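PDB 1JMX: amine Dehydrogenase from Pseudomonas putida, which probably oxidises amines as a quinohemoprotein, this chain carrying two covalently bound c-type hemes that are likely to pass on the electrons. Local coordinates for residues Ser375-Gly380 with Met481-Gln486; Lys388-Phe393 with Val442-Gly447; Lys417-Asn422 with Asn463-Ala468. One frame throughout, in Å; residues are numbered along the deposited sequence.

Interaction 1 (Ser375-Gly380 with Met481-Gln486); sequences SIARIG and MIVTVQ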
loop_
_atom_site.group_PDB
_atom_site.type_symbol
_atom_site.label_atom_id
_atom_site.label_comp_id
_atom_site.label_asym_id
_atom_site.label_seq_id
_atom_site.Cartn_x
_atom_site.Cartn_y
_atom_site.Cartn_z
ATOM N N SER A 375 -8.348 4.384 12.703
ATOM C CA SER A 375 -8.595 4.798 11.328
ATOM C C SER A 375 -7.393 5.495 10.705
ATOM O O SER A 375 -6.467 5.912 11.399
ATOM C CB SER A 375 -9.829 5.707 11.250
ATOM O OG SER A 375 -9.598 6.953 11.882
ATOM N N ILE A 376 -7.430 5.639 9.388
ATOM C CA ILE A 376 -6.349 6.273 8.649
ATOM C C ILE A 376 -6.819 7.517 7.892
ATOM O O ILE A 376 -7.729 7.448 7.067
ATOM C CB ILE A 376 -5.713 5.278 7.613
ATOM C CG1 ILE A 376 -5.101 4.070 8.328
ATOM C CG2 ILE A 376 -4.686 5.989 6.724
ATOM C CD1 ILE A 376 -3.938 4.407 9.214
ATOM N N ALA A 377 -6.194 8.649 8.201
ATOM C CA ALA A 377 -6.469 9.917 7.530
ATOM C C ALA A 377 -5.266 10.127 6.614
ATOM O O ALA A 377 -4.174 9.648 6.908
ATOM C CB ALA A 377 -6.565 11.045 8.552
ATOM N N ARG A 378 -5.448 10.809 5.492
ATOM C CA ARG A 378 -4.322 11.012 4.585
ATOM C C ARG A 378 -4.209 12.447 4.091
ATOM O O ARG A 378 -5.205 13.103 3.810
ATOM C CB ARG A 378 -4.423 10.061 3.380
ATOM C CG ARG A 378 -4.950 8.668 3.715
ATOM C CD ARG A 378 -5.024 7.743 2.511
ATOM N NE ARG A 378 -3.704 7.232 2.197
ATOM C CZ ARG A 378 -3.354 5.950 2.208
ATOM N NH1 ARG A 378 -4.234 5.001 2.502
ATOM N NH2 ARG A 378 -2.088 5.632 1.989
ATOM N N ILE A 379 -2.985 12.942 4.009
ATOM C CA ILE A 379 -2.762 14.281 3.506
ATOM C C ILE A 379 -3.108 14.232 2.019
ATOM O O ILE A 379 -3.188 13.161 1.430
ATOM C CB ILE A 379 -1.287 14.749 3.709
ATOM C CG1 ILE A 379 -0.315 13.805 2.992
ATOM C CG2 ILE A 379 -0.961 14.844 5.202
ATOM C CD1 ILE A 379 1.156 14.155 3.195
ATOM N N GLY A 380 -3.358 15.393 1.434
ATOM C CA GLY A 380 -3.700 15.446 0.030
ATOM C C GLY A 380 -3.783 16.874 -0.453
ATOM O O GLY A 380 -3.410 17.806 0.268
ATOM N N MET A 481 -5.996 7.724 15.689
ATOM C CA MET A 481 -5.955 8.088 14.286
ATOM C C MET A 481 -4.535 8.406 13.836
ATOM O O MET A 481 -3.772 9.054 14.547
ATOM C CB MET A 481 -6.855 9.299 14.019
ATOM C CG MET A 481 -6.785 9.809 12.585
ATOM S SD MET A 481 -7.655 11.348 12.293
ATOM C CE MET A 481 -6.792 12.442 13.401
ATOM N N ILE A 482 -4.177 7.907 12.660
ATOM C CA ILE A 482 -2.869 8.174 12.074
ATOM C C ILE A 482 -3.113 8.919 10.761
ATOM O O ILE A 482 -3.924 8.494 9.938
ATOM C CB ILE A 482 -2.070 6.871 11.801
ATOM C CG1 ILE A 482 -1.574 6.267 13.113
ATOM C CG2 ILE A 482 -0.896 7.149 10.884
ATOM C CD1 ILE A 482 -0.946 4.924 12.947
ATOM N N VAL A 483 -2.485 10.081 10.624
ATOM C CA VAL A 483 -2.600 10.878 9.414
ATOM C C VAL A 483 -1.338 10.581 8.627
ATOM O O VAL A 483 -0.237 10.848 9.104
ATOM C CB VAL A 483 -2.641 12.388 9.718
ATOM C CG1 VAL A 483 -2.848 13.173 8.440
ATOM C CG2 VAL A 483 -3.740 12.699 10.718
ATOM N N THR A 484 -1.493 9.944 7.469
ATOM C CA THR A 484 -0.346 9.620 6.624
ATOM C C THR A 484 -0.329 10.155 5.214
ATOM O O THR A 484 -1.121 11.020 4.844
ATOM C CB THR A 484 -0.066 8.115 6.510
ATOM O OG1 THR A 484 -1.287 7.357 6.563
ATOM C CG2 THR A 484 0.901 7.726 7.541
ATOM N N VAL A 485 0.595 9.587 4.443
ATOM C CA VAL A 485 0.842 9.930 3.060
ATOM C C VAL A 485 -0.176 9.365 2.070
ATOM O O VAL A 485 -0.933 8.443 2.371
ATOM C CB VAL A 485 2.270 9.481 2.666
ATOM C CG1 VAL A 485 3.282 10.067 3.651
ATOM C CG2 VAL A 485 2.367 7.960 2.655
ATOM N N GLN A 486 -0.144 9.917 0.865
ATOM C CA GLN A 486 -1.041 9.520 -0.209
ATOM C C GLN A 486 -0.622 8.204 -0.861
ATOM O O GLN A 486 0.432 7.641 -0.555
ATOM C CB GLN A 486 -1.070 10.589 -1.316
ATOM C CG GLN A 486 -0.778 12.031 -0.898
ATOM C CD GLN A 486 0.699 12.393 -0.975
ATOM O OE1 GLN A 486 1.439 12.176 -0.032
ATOM N NE2 GLN A 486 1.119 12.974 -2.092
#
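Parallel pairing joins the ends of strands 367-378 and 476-484 in the beta-rich fourth domain of the alpha subunit, assigned to the E-set (immunoglobulin-like) clan. Four backbone bonds stitch the edges, from I482 N to S375 O through to I379 N on T484 O, the last almost in line with the C=O at 2.8 Å. R378 shows best how the strand ends are locked. R378 CB lies 3.7 Å from T484 O; CG stands beside the backbone N, and the chain runs on extended to CD before bending at chi3 (78°). That bend turns the guanidinium so that R378 NE and R378 NH2 both grip V485 O side-on, at 3.0 and 3.1 Å, with the oxygen near the guanidinium plane. An acidic side chain of another protein chain also binds NH2, and NH1 at the tip makes a weak hydrogen bond to that chain's backbone; a long, multiply donating group suits both tasks. On the same face I376 and I482 run abreast, branched residues well suited to extended backbone. The other face carries A377, whose small methyl lets the long M481 chain lie close. There A377 CB meets M481 SD and V483 CG2, each at 3.9 Å.

Interaction 2 (Lys388-Phe393 with Val442-Gly447); sequences KVQGRF and VFVPGG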
loop_
_atom_site.group_PDB
_atom_site.type_symbol
_atom_site.label_atom_id
_atom_site.label_comp_id
_atom_site.label_asym_id
_atom_site.label_seq_id
_atom_site.Cartn_x
_atom_site.Cartn_y
_atom_site.Cartn_z
ATOM N N LYS A 388 -7.622 14.911 0.053
ATOM C CA LYS A 388 -7.382 14.655 1.473
ATOM C C LYS A 388 -8.374 13.586 1.925
ATOM O O LYS A 388 -9.495 13.520 1.424
ATOM C CB LYS A 388 -7.611 15.917 2.307
ATOM C CG LYS A 388 -6.784 17.107 1.908
ATOM C CD LYS A 388 -6.966 18.235 2.888
ATOM C CE LYS A 388 -6.124 19.445 2.523
ATOM N NZ LYS A 388 -6.092 20.449 3.631
ATOM N N VAL A 389 -7.931 12.706 2.811
ATOM C CA VAL A 389 -8.788 11.658 3.350
ATOM C C VAL A 389 -9.043 12.034 4.809
ATOM O O VAL A 389 -8.129 12.042 5.634
ATOM C CB VAL A 389 -8.133 10.258 3.247
ATOM C CG1 VAL A 389 -8.966 9.223 3.979
ATOM C CG2 VAL A 389 -7.978 9.861 1.782
ATOM N N GLN A 390 -10.288 12.417 5.087
ATOM C CA GLN A 390 -10.709 12.829 6.418
ATOM C C GLN A 390 -10.888 11.700 7.420
ATOM O O GLN A 390 -11.132 10.544 7.063
ATOM C CB GLN A 390 -12.066 13.533 6.351
ATOM C CG GLN A 390 -12.170 14.753 5.479
ATOM C CD GLN A 390 -13.618 15.185 5.302
ATOM O OE1 GLN A 390 -14.544 14.394 5.488
ATOM N NE2 GLN A 390 -13.815 16.443 4.941
ATOM N N GLY A 391 -10.777 12.070 8.687
ATOM C CA GLY A 391 -11.040 11.144 9.767
ATOM C C GLY A 391 -12.455 11.570 10.148
ATOM O O GLY A 391 -12.729 12.766 10.251
ATOM N N ARG A 392 -13.386 10.630 10.252
ATOM C CA ARG A 392 -14.760 10.978 10.620
ATOM C C ARG A 392 -15.142 10.123 11.801
ATOM O O ARG A 392 -15.102 8.895 11.725
ATOM C CB ARG A 392 -15.702 10.763 9.446
ATOM C CG ARG A 392 -15.481 11.761 8.334
ATOM C CD ARG A 392 -16.419 11.493 7.192
ATOM N NE ARG A 392 -16.583 12.689 6.383
ATOM C CZ ARG A 392 -17.564 13.566 6.550
ATOM N NH1 ARG A 392 -18.479 13.376 7.495
ATOM N NH2 ARG A 392 -17.610 14.647 5.791
ATOM N N PHE A 393 -15.517 10.771 12.898
ATOM C CA PHE A 393 -15.810 10.027 14.105
ATOM C C PHE A 393 -17.164 10.227 14.729
ATOM O O PHE A 393 -17.849 11.213 14.480
ATOM C CB PHE A 393 -14.726 10.305 15.143
ATOM C CG PHE A 393 -13.339 10.173 14.608
ATOM C CD1 PHE A 393 -12.671 11.284 14.100
ATOM C CD2 PHE A 393 -12.708 8.941 14.581
ATOM C CE1 PHE A 393 -11.389 11.164 13.568
ATOM C CE2 PHE A 393 -11.428 8.810 14.053
ATOM C CZ PHE A 393 -10.769 9.924 13.545
ATOM N N VAL A 442 -15.170 15.838 12.496
ATOM C CA VAL A 442 -14.527 15.628 11.211
ATOM C C VAL A 442 -13.129 16.213 11.282
ATOM O O VAL A 442 -12.964 17.397 11.585
ATOM C CB VAL A 442 -15.303 16.337 10.072
ATOM C CG1 VAL A 442 -14.497 16.342 8.794
ATOM C CG2 VAL A 442 -16.619 15.651 9.834
ATOM N N PHE A 443 -12.124 15.368 11.067
ATOM C CA PHE A 443 -10.735 15.806 11.066
ATOM C C PHE A 443 -10.268 16.032 9.627
ATOM O O PHE A 443 -10.321 15.125 8.800
ATOM C CB PHE A 443 -9.826 14.776 11.741
ATOM C CG PHE A 443 -8.398 15.229 11.866
ATOM C CD1 PHE A 443 -7.981 15.960 12.973
ATOM C CD2 PHE A 443 -7.468 14.937 10.872
ATOM C CE1 PHE A 443 -6.658 16.397 13.090
ATOM C CE2 PHE A 443 -6.145 15.369 10.980
ATOM C CZ PHE A 443 -5.740 16.101 12.094
ATOM N N VAL A 444 -9.840 17.255 9.334
ATOM C CA VAL A 444 -9.352 17.622 8.006
ATOM C C VAL A 444 -7.824 17.679 8.060
ATOM O O VAL A 444 -7.252 18.585 8.669
ATOM C CB VAL A 444 -9.920 19.008 7.559
ATOM C CG1 VAL A 444 -9.298 19.449 6.242
ATOM C CG2 VAL A 444 -11.444 18.942 7.433
ATOM N N PRO A 445 -7.145 16.686 7.452
ATOM C CA PRO A 445 -5.679 16.633 7.441
ATOM C C PRO A 445 -5.028 17.777 6.672
ATOM O O PRO A 445 -5.682 18.467 5.885
ATOM C CB PRO A 445 -5.390 15.272 6.806
ATOM C CG PRO A 445 -6.559 15.055 5.913
ATOM C CD PRO A 445 -7.714 15.518 6.754
ATOM N N GLY A 446 -3.743 17.992 6.927
ATOM C CA GLY A 446 -3.025 19.061 6.251
ATOM C C GLY A 446 -2.777 18.790 4.774
ATOM O O GLY A 446 -3.108 17.718 4.255
ATOM N N GLY A 447 -2.205 19.783 4.098
ATOM C CA GLY A 447 -1.887 19.661 2.687
ATOM C C GLY A 447 -0.701 18.741 2.437
ATOM O O GLY A 447 0.166 18.574 3.293
#
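G391 O is held by one strong hydrogen bond, from F443 N at 2.8 Å and 168°, in the carbonyl plane, and V442 CA adds a CA-H contact to G391 O at 3.5 Å. G391 N answers F443 O, completing a short antiparallel pair in the sheet of this domain. Glycine suits this place, since a CB here would collide with the F393 ring, whose edge meets F443 CB with F393 CE1 at 4.3 Å. Q390 OE1 takes two weak bonds from R392, with R392 NE at 2.8 Å. They turn the arginine beside V442, whose CG2 sits 3.7 Å above one face of the R392 guanidinium, displaced from its centre. V442 CG1 meets the Q390 amide at CD, so the valine fits its two branches against two flat polar groups. Farther along, P445, which has no N-H to offer, lays its CG 3.4 Å from V389 O. K388, extended beyond CG, passes its carbons along P445 and delivers K388 NZ to P445 O at 3.0 Å. G446 O is buried with no partner, whereas the carbonyls of P445 and, in the neighbouring barrel domain, L191 meet K388 NZ and R392 NH1 and would probably steady those charges in this partly buried contact.

Interaction 3 (Lys417-Asn422 with Asn463-Ala468); sequences KVEPFN and NLKVIA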
loop_
_atom_site.group_PDB
_atom_site.type_symbol
_atom_site.label_atom_id
_atom_site.label_comp_id
_atom_site.label_asym_id
_atom_site.label_seq_id
_atom_site.Cartn_x
_atom_site.Cartn_y
_atom_site.Cartn_z
ATOM N N LYS A 417 -11.604 16.663 20.174
ATOM C CA LYS A 417 -10.273 17.230 20.185
ATOM C C LYS A 417 -9.245 16.166 19.831
ATOM O O LYS A 417 -9.540 14.973 19.785
ATOM C CB LYS A 417 -9.929 17.905 21.517
ATOM C CG LYS A 417 -9.852 16.998 22.716
ATOM C CD LYS A 417 -9.375 17.800 23.924
ATOM C CE LYS A 417 -9.821 17.175 25.241
ATOM N NZ LYS A 417 -9.324 15.781 25.367
ATOM N N VAL A 418 -8.031 16.632 19.581
ATOM C CA VAL A 418 -6.918 15.786 19.203
ATOM C C VAL A 418 -5.742 16.017 20.163
ATOM O O VAL A 418 -5.484 17.147 20.591
ATOM C CB VAL A 418 -6.532 16.104 17.725
ATOM C CG1 VAL A 418 -5.023 16.069 17.516
ATOM C CG2 VAL A 418 -7.243 15.136 16.792
ATOM N N GLU A 419 -5.064 14.934 20.534
ATOM C CA GLU A 419 -3.910 15.012 21.422
ATOM C C GLU A 419 -2.831 14.091 20.895
ATOM O O GLU A 419 -3.134 13.104 20.240
ATOM C CB GLU A 419 -4.287 14.554 22.826
ATOM C CG GLU A 419 -5.526 15.218 23.363
ATOM C CD GLU A 419 -5.663 15.052 24.852
ATOM O OE1 GLU A 419 -5.628 13.889 25.341
ATOM O OE2 GLU A 419 -5.799 16.097 25.530
ATOM N N PRO A 420 -1.551 14.409 21.164
ATOM C CA PRO A 420 -0.436 13.577 20.706
ATOM C C PRO A 420 -0.636 12.164 21.229
ATOM O O PRO A 420 -1.002 11.979 22.393
ATOM C CB PRO A 420 0.763 14.224 21.384
ATOM C CG PRO A 420 0.373 15.662 21.438
ATOM C CD PRO A 420 -1.056 15.593 21.882
ATOM N N PHE A 421 -0.448 11.169 20.367
ATOM C CA PHE A 421 -0.619 9.786 20.782
ATOM C C PHE A 421 0.553 9.309 21.644
ATOM O O PHE A 421 0.376 8.505 22.560
ATOM C CB PHE A 421 -0.774 8.877 19.565
ATOM C CG PHE A 421 -1.121 7.458 19.911
ATOM C CD1 PHE A 421 -2.433 7.106 20.232
ATOM C CD2 PHE A 421 -0.142 6.471 19.915
ATOM C CE1 PHE A 421 -2.768 5.790 20.549
ATOM C CE2 PHE A 421 -0.466 5.146 20.232
ATOM C CZ PHE A 421 -1.782 4.806 20.549
ATOM N N ASN A 422 1.749 9.790 21.333
ATOM C CA ASN A 422 2.929 9.396 22.084
ATOM C C ASN A 422 3.918 10.537 22.267
ATOM O O ASN A 422 3.719 11.641 21.750
ATOM C CB ASN A 422 3.610 8.169 21.442
ATOM C CG ASN A 422 3.986 8.387 19.981
ATOM O OD1 ASN A 422 4.371 9.484 19.575
ATOM N ND2 ASN A 422 3.875 7.333 19.184
ATOM N N ASN A 463 0.615 11.122 14.546
ATOM C CA ASN A 463 0.120 9.988 15.315
ATOM C C ASN A 463 -0.759 10.644 16.382
ATOM O O ASN A 463 -0.258 11.194 17.366
ATOM C CB ASN A 463 1.302 9.237 15.940
ATOM C CG ASN A 463 0.951 7.833 16.341
ATOM O OD1 ASN A 463 -0.208 7.437 16.294
ATOM N ND2 ASN A 463 1.952 7.067 16.742
ATOM N N LEU A 464 -2.068 10.617 16.151
ATOM C CA LEU A 464 -3.026 11.275 17.030
ATOM C C LEU A 464 -3.992 10.439 17.872
ATOM O O LEU A 464 -4.361 9.315 17.536
ATOM C CB LEU A 464 -3.829 12.292 16.213
ATOM C CG LEU A 464 -3.036 13.356 15.452
ATOM C CD1 LEU A 464 -3.995 14.264 14.705
ATOM C CD2 LEU A 464 -2.169 14.165 16.417
ATOM N N LYS A 465 -4.413 11.045 18.974
ATOM C CA LYS A 465 -5.354 10.447 19.905
ATOM C C LYS A 465 -6.614 11.285 19.758
ATOM O O LYS A 465 -6.579 12.501 19.915
ATOM C CB LYS A 465 -4.808 10.525 21.335
ATOM C CG LYS A 465 -5.494 9.592 22.308
ATOM C CD LYS A 465 -4.616 9.285 23.521
ATOM C CE LYS A 465 -4.263 10.549 24.311
ATOM N NZ LYS A 465 -3.652 10.218 25.647
ATOM N N VAL A 466 -7.698 10.633 19.364
ATOM C CA VAL A 466 -8.977 11.297 19.154
ATOM C C VAL A 466 -9.831 11.252 20.417
ATOM O O VAL A 466 -10.303 10.188 20.812
ATOM C CB VAL A 466 -9.725 10.635 17.977
ATOM C CG1 VAL A 466 -11.116 11.215 17.826
ATOM C CG2 VAL A 466 -8.925 10.822 16.691
ATOM N N ILE A 467 -10.033 12.414 21.040
ATOM C CA ILE A 467 -10.820 12.500 22.272
ATOM C C ILE A 467 -12.216 13.077 22.071
ATOM O O ILE A 467 -12.374 14.185 21.561
ATOM C CB ILE A 467 -10.123 13.383 23.351
ATOM C CG1 ILE A 467 -8.624 13.086 23.422
ATOM C CG2 ILE A 467 -10.780 13.164 24.720
ATOM C CD1 ILE A 467 -8.305 11.693 23.781
ATOM N N ALA A 468 -13.220 12.308 22.482
ATOM C CA ALA A 468 -14.614 12.732 22.415
ATOM C C ALA A 468 -15.086 12.909 23.855
ATOM O O ALA A 468 -14.783 12.085 24.718
ATOM C CB ALA A 468 -15.466 11.681 21.729
#
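K417 and I467 run alongside each other in the same direction. From its crowded chi1 position (65°) the lysine runs nearly straight and bends at chi4, bringing K417 NZ 3.1 Å from I467 CG2, while K417 NZ also forms a long salt bridge, 3.5 Å, with E419 OE2. E419 lies across I467, E419 OE1 being 3.6 Å from I467 CG1. I467 packs its CB and CG1 against the CG atoms of K417 and E419, long residues that put their charges at the more exposed face. K465 slants across E419, its NZ near but not bridged to OE1, a proximity that may favour the carboxylate form. These residues share one face of an antiparallel pair between strands 406-420 and 462-470 of the E-set-assigned domain, where K417 with I467 and E419 with K465 each exchange two backbone bonds. From the other face V418 CG1 presses tightly on L464 CD1 at 3.5 Å, beside V431 of helix 430-433. Past P420, F421 N reaches N463 O, 3.0 Å off, from above the carbonyl plane. The F421 ring, stacked with H480, lies 20° from the N463 amide plane; N463 OD1 accepts from H480. N422 suits the N-cap of helix 423-427: its short side chain brings OD1 to A425 N.

All three contacts belong to one branched sheet. Interactions 1 and 2, centres about 8 Å apart, meet where R378 O probably bonds V389 N at 2.9 Å, because strands 367-378 and 391-400 are neighbours. Interactions 1 and 3, centres about 14 Å apart, join through a probable bond from L464 N to M481 O, 2.8 Å long. Interactions 2 and 3 instead meet by side chains: F443 CZ lies 3.6 Å from L464 CD1, and F393 CZ packs on V466 CG2. Of the three, interaction 1 lies toward the hemes, the R378 side chain being about 13 Å from a bound heme c, whereas the side chain of I467 in interaction 3 is about 11 Å from the nickel ion.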